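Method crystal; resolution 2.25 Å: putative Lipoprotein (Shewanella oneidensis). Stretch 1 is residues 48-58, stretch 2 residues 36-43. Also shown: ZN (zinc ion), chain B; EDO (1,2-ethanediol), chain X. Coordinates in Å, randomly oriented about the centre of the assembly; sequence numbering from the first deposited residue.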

# COMPACT_ATOMS: atom_id res chain seq x y z
N GLY A 48 0.18 2.27 16.77
CA GLY A 48 1.15 3.01 17.55
C GLY A 48 0.61 3.37 18.91
O GLY A 48 1.22 4.19 19.61
N LYS A 49 -0.51 2.78 19.31
CA LYS A 49 -1.02 3.04 20.66
C LYS A 49 -1.10 1.74 21.45
O LYS A 49 -1.82 0.79 21.09
CB LYS A 49 -2.39 3.73 20.63
CG LYS A 49 -2.70 4.45 21.94
CD LYS A 49 -4.13 4.94 22.03
CE LYS A 49 -4.45 5.44 23.44
NZ LYS A 49 -3.41 6.38 23.95
N HIS A 50 -0.37 1.73 22.56
CA HIS A 50 -0.15 0.53 23.38
C HIS A 50 -1.19 0.45 24.44
O HIS A 50 -0.90 0.72 25.58
CB HIS A 50 1.27 0.58 23.99
CG HIS A 50 2.35 0.52 22.95
ND1 HIS A 50 2.95 -0.63 22.58
CD2 HIS A 50 2.86 1.51 22.11
CE1 HIS A 50 3.81 -0.39 21.57
NE2 HIS A 50 3.75 0.91 21.28
N VAL A 51 -2.41 0.08 24.09
CA VAL A 51 -3.50 0.05 25.05
C VAL A 51 -3.44 -1.22 25.90
O VAL A 51 -3.73 -1.17 27.10
CB VAL A 51 -4.87 0.12 24.37
CG1 VAL A 51 -4.91 1.25 23.38
CG2 VAL A 51 -5.12 -1.14 23.62
N ASN A 52 -3.07 -2.37 25.31
CA ASN A 52 -2.97 -3.60 26.08
C ASN A 52 -2.15 -4.63 25.32
O ASN A 52 -2.68 -5.58 24.75
CB ASN A 52 -4.39 -4.10 26.43
CG ASN A 52 -4.41 -5.19 27.50
OD1 ASN A 52 -5.47 -5.61 27.90
ND2 ASN A 52 -3.25 -5.68 27.91
N ASP A 53 -0.84 -4.44 25.31
CA ASP A 53 0.04 -5.27 24.54
C ASP A 53 0.09 -6.71 25.09
O ASP A 53 0.43 -7.64 24.37
CB ASP A 53 1.45 -4.70 24.54
CG ASP A 53 1.57 -3.37 23.80
OD1 ASP A 53 0.61 -2.95 23.10
OD2 ASP A 53 2.66 -2.74 23.93
N GLY A 54 -0.26 -6.89 26.35
CA GLY A 54 -0.25 -8.21 26.93
C GLY A 54 -1.41 -9.12 26.58
O GLY A 54 -1.44 -10.28 27.01
N TYR A 55 -2.36 -8.62 25.81
CA TYR A 55 -3.59 -9.33 25.50
C TYR A 55 -3.56 -9.80 24.07
O TYR A 55 -3.53 -8.99 23.16
CB TYR A 55 -4.78 -8.39 25.67
CG TYR A 55 -6.10 -9.10 25.48
CD1 TYR A 55 -6.62 -9.88 26.49
CD2 TYR A 55 -6.79 -9.03 24.27
CE1 TYR A 55 -7.81 -10.56 26.33
CE2 TYR A 55 -7.99 -9.71 24.10
CZ TYR A 55 -8.49 -10.47 25.14
OH TYR A 55 -9.65 -11.16 25.02
N LEU A 56 -3.55 -11.10 23.86
CA LEU A 56 -3.59 -11.68 22.53
C LEU A 56 -5.02 -12.07 22.25
O LEU A 56 -5.55 -12.94 22.93
CB LEU A 56 -2.70 -12.91 22.44
CG LEU A 56 -2.64 -13.67 21.13
CD1 LEU A 56 -2.07 -12.82 20.02
CD2 LEU A 56 -1.84 -14.96 21.33
N GLU A 57 -5.65 -11.45 21.26
CA GLU A 57 -7.02 -11.80 20.88
C GLU A 57 -7.03 -13.19 20.28
O GLU A 57 -6.15 -13.52 19.49
CB GLU A 57 -7.62 -10.82 19.87
CG GLU A 57 -7.55 -9.36 20.33
CD GLU A 57 -6.38 -8.57 19.69
OE1 GLU A 57 -5.24 -9.11 19.61
OE2 GLU A 57 -6.59 -7.40 19.29
N ILE A 58 -7.96 -14.03 20.70
CA ILE A 58 -8.10 -15.37 20.16
C ILE A 58 -9.11 -15.24 19.03
O ILE A 58 -10.24 -14.77 19.23
CB ILE A 58 -8.56 -16.38 21.22
CG1 ILE A 58 -7.48 -16.51 22.31
CG2 ILE A 58 -8.79 -17.76 20.59
CD1 ILE A 58 -8.02 -16.87 23.68
ZN ZN B . 5.04 1.95 19.88
C1 EDO X . -8.47 -5.34 26.28
O1 EDO X . -9.72 -5.95 25.94
C2 EDO X . -8.51 -3.88 25.86
O2 EDO X . -8.15 -3.08 26.99
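Stretch 2 36-43: LWQLSPTW

Stretch 2 is a helix, a one-residue break and a second helix: residues 36-39 end one helix, Ser-40 leaves helical angles (phi/psi -136/83), and Pro-41, Thr-42 and Trp-43 open the next, which continues later in the chain. Stretch 1 has no regular helix or strand and runs as an irregular strip past this junction, and the contacts centre on Ser-40 and Pro-41. Along stretch 1 they move from Trp-37, met by Lys-49, to Pro-41 and Thr-42, then come back at Glu-57 to reach Ser-40 as well. The two backbones come nearest at Asn-52 and Pro-41, with CA atoms 5.7 Å apart, and Glu-57 lies closest to Ser-40, CA to CA 7.3 Å.

Gly-48 closes a preceding helix in a Schellman motif; its positive phi of 103° would jam a CB against the carbonyl before it, which calls for glycine. Lys-49 then sends its aliphatic stem, chi1 to chi3 all t, past the indole of Trp-37, CD lying 3.8 Å from CD1, while its end leads away. His-50 points away from stretch 2 and serves another task: NE2 binds the zinc ion at 2.2 Å, and ND1 donates to Asp-53 OD2 at 2.5 Å with an angle of 166°.

The CB of Val-51 points toward stretch 2. Its CG1 lies 3.9 Å from Trp-37 CB and its CG2 3.4 Å from Pro-41 CB, so one branched residue touches both helices. Asn-52 passes with its CB 4.0 Å from Pro-41 CB and opens a type I turn closed by Tyr-55 N donating to Asn-52 O at 3.2 Å. Water 1 accepts from Asn-52 N at 2.8 Å and donates to Pro-41 O at 2.9 Å and Asp-53 OD1 at 2.8 Å, linking the backbones where they are nearest. Gly-54 stays out of reach, and Tyr-55 returns to lay CD2 3.8 Å from Pro-41 CG. Water 2 donates to Asn-52 O and Tyr-55 O, each at 2.9 Å, and to Thr-42 OG1 at 3.2 Å.

Leu-56 turns away, and Glu-57 delivers the polar anchor. Its OE2 accepts from Thr-42 N at 3.0 Å, nearly straight at 167°, and from Ser-40 OG at 3.3 Å; its OE1 takes a very short bond of 2.5 Å from Thr-42 OG1. Ser-40 OG also caps the new helix, accepting from Trp-43 N at 3.2 Å. Thr-42 N, at the start of its helix, has no carbonyl one turn earlier in that helix, and Glu-57 OE2 accepts from it instead. Ile-58 is out of reach. The rule is economical: apolar side chains pack about Pro-41, and one acid secures the helix start beside it.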

# COMPACT_ATOMS: atom_id res chain seq x y z
N LEU A 36 -12.72 1.04 19.43
CA LEU A 36 -12.07 0.16 18.47
C LEU A 36 -10.86 -0.46 19.13
O LEU A 36 -10.66 -1.64 18.98
CB LEU A 36 -11.68 0.89 17.19
CG LEU A 36 -11.15 0.02 16.05
CD1 LEU A 36 -12.18 -1.00 15.61
CD2 LEU A 36 -10.65 0.92 14.91
N TRP A 37 -10.11 0.31 19.89
CA TRP A 37 -8.93 -0.20 20.54
C TRP A 37 -9.19 -1.16 21.69
O TRP A 37 -8.38 -2.07 21.95
CB TRP A 37 -8.05 0.92 21.03
CG TRP A 37 -7.46 1.83 19.98
CD1 TRP A 37 -6.95 3.09 20.22
CD2 TRP A 37 -7.30 1.61 18.54
NE1 TRP A 37 -6.47 3.63 19.07
CE2 TRP A 37 -6.65 2.80 18.03
CE3 TRP A 37 -7.59 0.58 17.66
CZ2 TRP A 37 -6.35 2.97 16.69
CZ3 TRP A 37 -7.26 0.74 16.29
CH2 TRP A 37 -6.66 1.91 15.83
N GLN A 38 -10.32 -0.99 22.36
CA GLN A 38 -10.78 -1.93 23.39
C GLN A 38 -11.19 -3.26 22.77
O GLN A 38 -10.97 -4.28 23.38
CB GLN A 38 -11.96 -1.29 24.15
CG GLN A 38 -12.73 -2.20 25.09
CD GLN A 38 -13.76 -1.41 25.94
OE1 GLN A 38 -14.94 -1.28 25.58
NE2 GLN A 38 -13.28 -0.82 27.07
N LEU A 39 -11.79 -3.24 21.58
CA LEU A 39 -12.13 -4.45 20.84
C LEU A 39 -10.90 -5.13 20.30
O LEU A 39 -10.82 -6.36 20.30
CB LEU A 39 -13.05 -4.14 19.66
CG LEU A 39 -13.29 -5.24 18.64
CD1 LEU A 39 -14.24 -6.29 19.22
CD2 LEU A 39 -13.80 -4.67 17.34
N SER A 40 -9.94 -4.36 19.81
CA SER A 40 -8.74 -4.92 19.19
C SER A 40 -7.46 -4.21 19.62
O SER A 40 -6.94 -3.30 18.98
CB SER A 40 -8.89 -4.84 17.69
OG SER A 40 -7.70 -5.27 17.10
N PRO A 41 -6.94 -4.59 20.76
CA PRO A 41 -5.71 -3.89 21.14
C PRO A 41 -4.51 -4.16 20.25
O PRO A 41 -3.57 -3.39 20.27
CB PRO A 41 -5.47 -4.36 22.60
CG PRO A 41 -6.38 -5.54 22.79
CD PRO A 41 -7.55 -5.31 21.88
N THR A 42 -4.52 -5.23 19.46
CA THR A 42 -3.44 -5.44 18.48
C THR A 42 -3.50 -4.40 17.34
O THR A 42 -2.47 -3.82 16.94
CB THR A 42 -3.47 -6.87 17.95
OG1 THR A 42 -3.28 -7.74 19.07
CG2 THR A 42 -2.38 -7.13 16.87
N TRP A 43 -4.70 -4.12 16.86
CA TRP A 43 -4.87 -3.05 15.89
C TRP A 43 -4.35 -1.74 16.47
O TRP A 43 -3.66 -0.95 15.79
CB TRP A 43 -6.32 -2.94 15.57
CG TRP A 43 -6.67 -2.26 14.27
CD1 TRP A 43 -5.90 -1.36 13.50
CD2 TRP A 43 -7.95 -2.35 13.57
NE1 TRP A 43 -6.60 -0.93 12.38
CE2 TRP A 43 -7.85 -1.50 12.38
CE3 TRP A 43 -9.14 -3.03 13.82
CZ2 TRP A 43 -8.91 -1.37 11.49
CZ3 TRP A 43 -10.19 -2.90 12.90
CH2 TRP A 43 -10.07 -2.08 11.77
O HOH W 1 -2.11 -2.77 22.71
O HOH W 2 -2.75 -6.49 21.97
O HOH W 3 4.44 0.76 18.46
O HOH W 4 4.84 4.34 20.44
O HOH W 5 5.66 2.89 21.85